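Local coordinates for UPF0255 protein frsA (Vibrio vulnificus, PDB 4I4C) that probably hydrolyses carboxylic esters as a member of the FrsA family in the alpha/beta-hydrolase clan, and holds a bound hexanoic acid in this crystal, at residues A[371-374]-A[375-378]; A[405-408]-A[409-412]; A[98-101]-A[102-106]. All blocks are in the same frame, centred on the assembly; numbering follows the deposited sequence.

Interaction 1: residues A[371-374]-A[375-378]; sequences YSDN and QMVA
Gln375 N gives Tyr371 O a hydrogen bond of 2.7 Å. This is the i to i+4 bond of the first turn of helix 371-379. Three more of the same kind follow it, from Met376 N to Ser372 O, Val377 N to Asp373 O and Ala378 N to Asn374 O.

Tyr371 and Gln375 also meet through their side chains. The tyrosine CG stands opposite the backbone N (chi1 -180°), and the ring rises alongside the helix toward Gln375. The glutamine chain, extended beyond CG, lays its methylene and its carboxamide over one face of that ring. Gln375 CG sits 3.9 Å from the ring centroid of Tyr371 and close to the ring normal, a CH-pi contact. The amide plane is only 21° from the ring plane, so the two flat groups are stacked. The stack is shifted to the CD2-CE2 side of the ring: Gln375 CD is 3.4 Å from Tyr371 CE2, and Gln375 OE1 is 3.6 Å from Tyr371 CD2.

On another side of the helix, Asp373 and Met376 touch loosely, with Asp373 OD1 4.1 Å from Met376 CE. The carboxylate of Asp373 is buried and accepts from two main-chain groups, His300 N at OD2 and Asp301 N at OD1. Asn374 and Val377 rest on strand 358-363, and Tyr371, Asn374 and Ala378 reach strand 385-389. Helix 371-379 is the connection between these two parallel strands, a beta-alpha-beta unit.

The chemistry differs from one side to the other. The tyrosine-glutamine pair is held by a CH-pi contact and by stacking of amide on ring. Asp373 instead satisfies its buried oxygens at the loop residues His300 and Asp301, which ties the helix to that loop.

Interaction 2: residues A[405-408]-A[409-412]; sequences AIKW and LEDE
Helix 394-413 is the last helix of the alpha/beta-hydrolase fold in this chain, and the contact covers about two turns near its C-terminal end. Regular i to i+4 backbone bonds run through it, the shortest from Glu410 N to Ile406 O at 2.7 Å.

The outer side is charged. Lys407 is bent at chi2 and chi3, and this fold of the chain brings NZ to Asp411. The salt bridge from Lys407 NZ to Asp411 OD1 is 3.3 Å long, and its hydrogen bond is weak. Glu410 comes in beside the aliphatic part of the same lysine, with Glu410 OE1 3.5 Å from Lys407 CD. Glu410 OE1 is 4.2 Å from Lys407 NZ, too far for a salt bridge, yet it probably adds to the favourable field around the ammonium group.

The inner side is apolar. Ile406 CD1 and Leu409 CD1 meet at 4.2 Å, and Leu409 CD1 also lies 3.4 Å from Ala405 O. Ile406 packs on His216 and Leu217 of helix 210-217. Ala405 and Trp408 lean on Val293 of strand 291-295, which puts the helix against the central sheet.

The indole N-H of Trp408 bonds to Pro357 O. Over one face of the indole, Glu412 CG approaches to 4.4 Å from Trp408 NE1.

Interaction 3: residues A[98-101]-A[102-106]; sequences WAYE and WTRLG
Trp98 and Trp102 reach each other through different first torsions. In Trp98 the indole stands opposite the backbone N (chi1 175°); in Trp102 it lies beside the backbone N (chi1 -82°). The two indoles then extend alongside each other in the same direction. The pyrrole edge of Trp102 sits over one face of Trp98, toward the rim, with Trp102 NE1 3.3 Å from Trp98 CZ2 and Trp102 CD1 3.4 Å from Trp98 CE2. The planes are 44° apart, so the pair is oblique.

One residue further on, Ala99 O takes two bonds from Thr103. Thr103 OG1 donates to Ala99 O at 2.8 Å and Thr103 N donates to the same Ala99 O at 2.9 Å, from opposite faces of the carbonyl plane. The threonine thus spends its hydroxyl on the helix's own backbone.

Arg104 meets two partners. Arg104 CD is 3.4 Å from Tyr100 CE1, and the tyrosine OH stands over one face of the guanidinium group, near its rim. Glu101 runs alongside the arginine, at the edge of the guanidinium group, and forms a salt bridge, with Glu101 OE1 3.4 Å from Arg104 NH1. The hydrogen bond in it is weak. The stronger bond of this carboxylate goes through OE2 to Gly96 N, just before the helix, and Arg104 NH1 also lies near Arg73 NH1, a like charge that Glu101 may partly offset.

The helix packs on two others: Trp102 touches Ile134 and Ala135 of helix 121-136 and also Val70 of helix 64-75. Trp98, in cation-pi contact with Arg50, bonds through NE1 to Ile134 O and so joins the start of helix 98-114 to helix 121-136.

In the fold
Interactions 1 and 2 both belong to the helices around the central sheet. Their centres are about 19 Å apart and their nearest atoms about 8 Å, without touching. Val377 of interaction 1 packs on Ile358 at the start of strand 358-363, and interaction 2 contacts Pro357 just before it. Interaction 3 lies in the helical part of the chain, across the chain's centre from both, its centre about 38 Å from that of interaction 1 and about 37 Å from that of interaction 2. In interaction 1 the side chain of Asp373 is about 10 Å from the bound hexanoic acid. Helix 394-413, which carries interaction 2, supplies Tyr398 and Leu402 to the pocket of the bound polyether.

Interaction 1: residues A[371-374]-A[375-378]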
# COMPACT_ATOMS: atom_id res chain seq x y z
N TYR A 371 -9.64 15.81 7.36
CA TYR A 371 -8.87 16.49 8.39
C TYR A 371 -9.42 16.14 9.79
O TYR A 371 -8.66 15.91 10.73
CB TYR A 371 -8.87 18.00 8.13
CG TYR A 371 -8.09 18.83 9.12
CD1 TYR A 371 -6.76 18.55 9.41
CD2 TYR A 371 -8.68 19.92 9.75
CE1 TYR A 371 -6.04 19.31 10.30
CE2 TYR A 371 -7.96 20.70 10.66
CZ TYR A 371 -6.64 20.38 10.92
OH TYR A 371 -5.92 21.13 11.82
N SER A 372 -10.74 16.05 9.88
CA SER A 372 -11.42 15.61 11.11
C SER A 372 -10.93 14.26 11.65
O SER A 372 -10.80 14.07 12.86
CB SER A 372 -12.92 15.58 10.89
OG SER A 372 -13.28 14.88 9.72
N ASP A 373 -10.65 13.33 10.75
CA ASP A 373 -10.05 12.05 11.15
C ASP A 373 -8.69 12.26 11.82
O ASP A 373 -8.45 11.79 12.94
CB ASP A 373 -9.89 11.15 9.93
CG ASP A 373 -11.07 10.21 9.72
OD1 ASP A 373 -12.08 10.36 10.44
OD2 ASP A 373 -10.99 9.33 8.84
N ASN A 374 -7.82 12.99 11.13
CA ASN A 374 -6.48 13.28 11.62
C ASN A 374 -6.42 14.16 12.87
O ASN A 374 -5.54 13.99 13.71
CB ASN A 374 -5.64 13.84 10.48
CG ASN A 374 -5.45 12.83 9.37
OD1 ASN A 374 -4.99 11.71 9.63
ND2 ASN A 374 -5.85 13.17 8.16
N GLN A 375 -7.38 15.07 12.99
CA GLN A 375 -7.53 15.86 14.21
C GLN A 375 -7.83 15.00 15.44
O GLN A 375 -7.28 15.25 16.51
CB GLN A 375 -8.64 16.89 14.04
CG GLN A 375 -8.14 18.24 13.60
CD GLN A 375 -9.27 19.21 13.36
OE1 GLN A 375 -10.30 18.86 12.78
NE2 GLN A 375 -9.09 20.43 13.83
N MET A 376 -8.69 14.01 15.27
CA MET A 376 -8.99 13.06 16.35
C MET A 376 -7.73 12.37 16.84
O MET A 376 -7.42 12.37 18.03
CB MET A 376 -9.95 12.00 15.85
CG MET A 376 -11.39 12.26 16.18
SD MET A 376 -12.32 10.72 16.22
CE MET A 376 -12.51 10.42 14.48
N VAL A 377 -7.01 11.76 15.90
CA VAL A 377 -5.78 11.06 16.23
C VAL A 377 -4.81 11.99 16.95
O VAL A 377 -4.22 11.63 17.97
CB VAL A 377 -5.12 10.46 14.96
CG1 VAL A 377 -3.71 9.98 15.26
CG2 VAL A 377 -5.97 9.32 14.41
N ALA A 378 -4.67 13.22 16.45
CA ALA A 378 -3.62 14.10 16.93
C ALA A 378 -3.88 14.52 18.36
O ALA A 378 -2.94 14.69 19.14
CB ALA A 378 -3.48 15.31 16.03

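Interaction 2: residues A[405-408]-A[409-412]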
# COMPACT_ATOMS: atom_id res chain seq x y z
N ALA A 405 7.33 14.15 7.55
CA ALA A 405 7.45 12.82 8.11
C ALA A 405 8.87 12.56 8.58
O ALA A 405 9.09 12.09 9.70
CB ALA A 405 7.07 11.78 7.07
N ILE A 406 9.83 12.83 7.71
CA ILE A 406 11.22 12.54 8.03
C ILE A 406 11.72 13.46 9.16
O ILE A 406 12.50 13.04 10.02
CB ILE A 406 12.12 12.57 6.76
CG1 ILE A 406 12.35 11.14 6.23
CG2 ILE A 406 13.46 13.20 7.04
CD1 ILE A 406 11.11 10.27 6.20
N LYS A 407 11.24 14.70 9.18
CA LYS A 407 11.57 15.63 10.26
C LYS A 407 11.06 15.13 11.61
O LYS A 407 11.76 15.23 12.63
CB LYS A 407 11.04 17.05 9.99
CG LYS A 407 12.02 17.93 9.23
CD LYS A 407 13.37 18.02 9.95
CE LYS A 407 13.23 18.58 11.36
NZ LYS A 407 14.55 18.90 11.99
N TRP A 408 9.85 14.60 11.60
CA TRP A 408 9.23 14.03 12.79
C TRP A 408 10.08 12.87 13.29
O TRP A 408 10.36 12.76 14.48
CB TRP A 408 7.82 13.56 12.44
CG TRP A 408 6.94 13.23 13.62
CD1 TRP A 408 6.73 11.99 14.16
CD2 TRP A 408 6.12 14.14 14.36
NE1 TRP A 408 5.83 12.08 15.20
CE2 TRP A 408 5.45 13.38 15.35
CE3 TRP A 408 5.90 15.52 14.30
CZ2 TRP A 408 4.56 13.96 16.25
CZ3 TRP A 408 5.02 16.09 15.19
CH2 TRP A 408 4.36 15.32 16.16
N LEU A 409 10.50 12.01 12.36
CA LEU A 409 11.31 10.85 12.72
C LEU A 409 12.71 11.26 13.14
O LEU A 409 13.27 10.69 14.07
CB LEU A 409 11.35 9.86 11.57
CG LEU A 409 9.97 9.23 11.35
CD1 LEU A 409 9.80 8.77 9.92
CD2 LEU A 409 9.76 8.07 12.32
N GLU A 410 13.25 12.25 12.46
CA GLU A 410 14.52 12.85 12.85
C GLU A 410 14.45 13.34 14.29
O GLU A 410 15.34 13.05 15.09
CB GLU A 410 14.83 14.01 11.91
CG GLU A 410 16.23 14.57 12.00
CD GLU A 410 16.60 15.31 10.73
OE1 GLU A 410 15.73 15.45 9.85
OE2 GLU A 410 17.77 15.73 10.61
N ASP A 411 13.39 14.08 14.61
CA ASP A 411 13.25 14.67 15.95
C ASP A 411 12.99 13.65 17.06
O ASP A 411 13.52 13.79 18.16
CB ASP A 411 12.15 15.74 15.98
CG ASP A 411 12.44 16.92 15.06
OD1 ASP A 411 13.61 17.08 14.62
OD2 ASP A 411 11.51 17.70 14.78
N GLU A 412 12.21 12.62 16.77
CA GLU A 412 11.76 11.73 17.83
C GLU A 412 12.54 10.42 17.89
O GLU A 412 12.68 9.83 18.97
CB GLU A 412 10.25 11.46 17.71
CG GLU A 412 9.38 12.72 17.78
CD GLU A 412 9.39 13.37 19.16
OE1 GLU A 412 9.86 12.72 20.12
OE2 GLU A 412 8.92 14.52 19.29

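Interaction 3: residues A[98-101]-A[102-106]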
# COMPACT_ATOMS: atom_id res chain seq x y z
N TRP A 98 -4.10 -4.58 -19.29
CA TRP A 98 -3.40 -3.82 -18.25
C TRP A 98 -2.17 -4.58 -17.74
O TRP A 98 -1.06 -4.05 -17.79
CB TRP A 98 -4.35 -3.51 -17.09
CG TRP A 98 -3.67 -2.84 -15.93
CD1 TRP A 98 -2.94 -3.43 -14.93
CD2 TRP A 98 -3.69 -1.44 -15.64
NE1 TRP A 98 -2.50 -2.48 -14.05
CE2 TRP A 98 -2.94 -1.25 -14.47
CE3 TRP A 98 -4.26 -0.33 -16.27
CZ2 TRP A 98 -2.74 0.01 -13.91
CZ3 TRP A 98 -4.07 0.92 -15.72
CH2 TRP A 98 -3.32 1.08 -14.54
N ALA A 99 -2.36 -5.81 -17.28
CA ALA A 99 -1.23 -6.62 -16.82
C ALA A 99 -0.18 -6.81 -17.91
O ALA A 99 1.01 -6.72 -17.64
CB ALA A 99 -1.70 -7.97 -16.32
N TYR A 100 -0.62 -7.09 -19.13
CA TYR A 100 0.31 -7.32 -20.24
C TYR A 100 1.19 -6.11 -20.50
O TYR A 100 2.41 -6.22 -20.63
CB TYR A 100 -0.47 -7.66 -21.51
CG TYR A 100 0.40 -7.91 -22.72
CD1 TYR A 100 0.74 -6.87 -23.58
CD2 TYR A 100 0.90 -9.17 -22.98
CE1 TYR A 100 1.56 -7.10 -24.68
CE2 TYR A 100 1.71 -9.41 -24.09
CZ TYR A 100 2.03 -8.37 -24.93
OH TYR A 100 2.84 -8.58 -26.02
N GLU A 101 0.56 -4.94 -20.59
CA GLU A 101 1.31 -3.75 -20.97
C GLU A 101 2.25 -3.31 -19.86
O GLU A 101 3.36 -2.85 -20.14
CB GLU A 101 0.38 -2.60 -21.41
CG GLU A 101 -0.44 -2.89 -22.70
CD GLU A 101 0.39 -3.05 -23.97
OE1 GLU A 101 1.61 -2.81 -23.95
OE2 GLU A 101 -0.20 -3.42 -25.01
N TRP A 102 1.84 -3.47 -18.60
CA TRP A 102 2.70 -3.05 -17.49
C TRP A 102 3.85 -4.03 -17.31
O TRP A 102 4.96 -3.64 -17.00
CB TRP A 102 1.93 -2.86 -16.18
CG TRP A 102 1.23 -1.53 -16.09
CD1 TRP A 102 -0.10 -1.27 -16.33
CD2 TRP A 102 1.84 -0.27 -15.78
NE1 TRP A 102 -0.35 0.08 -16.18
CE2 TRP A 102 0.82 0.71 -15.84
CE3 TRP A 102 3.15 0.12 -15.46
CZ2 TRP A 102 1.07 2.07 -15.58
CZ3 TRP A 102 3.39 1.47 -15.20
CH2 TRP A 102 2.36 2.42 -15.26
N THR A 103 3.58 -5.30 -17.56
CA THR A 103 4.63 -6.32 -17.45
C THR A 103 5.68 -6.11 -18.55
O THR A 103 6.88 -6.31 -18.32
CB THR A 103 4.02 -7.74 -17.49
OG1 THR A 103 3.22 -7.93 -16.32
CG2 THR A 103 5.11 -8.80 -17.51
N ARG A 104 5.23 -5.68 -19.73
CA ARG A 104 6.14 -5.32 -20.81
C ARG A 104 7.16 -4.29 -20.38
O ARG A 104 8.34 -4.40 -20.71
CB ARG A 104 5.39 -4.73 -21.99
CG ARG A 104 4.80 -5.73 -22.91
CD ARG A 104 4.17 -4.99 -24.09
NE ARG A 104 4.97 -5.10 -25.30
CZ ARG A 104 4.57 -4.67 -26.49
NH1 ARG A 104 3.38 -4.09 -26.61
NH2 ARG A 104 5.36 -4.81 -27.56
N LEU A 105 6.70 -3.25 -19.69
CA LEU A 105 7.59 -2.21 -19.18
C LEU A 105 8.53 -2.79 -18.13
O LEU A 105 9.73 -2.52 -18.14
CB LEU A 105 6.81 -1.00 -18.63
CG LEU A 105 7.69 0.20 -18.21
CD1 LEU A 105 8.56 0.75 -19.36
CD2 LEU A 105 6.86 1.32 -17.56
N GLY A 106 7.99 -3.61 -17.22
CA GLY A 106 8.85 -4.33 -16.29
C GLY A 106 9.97 -5.11 -16.97
O GLY A 106 11.14 -5.06 -16.55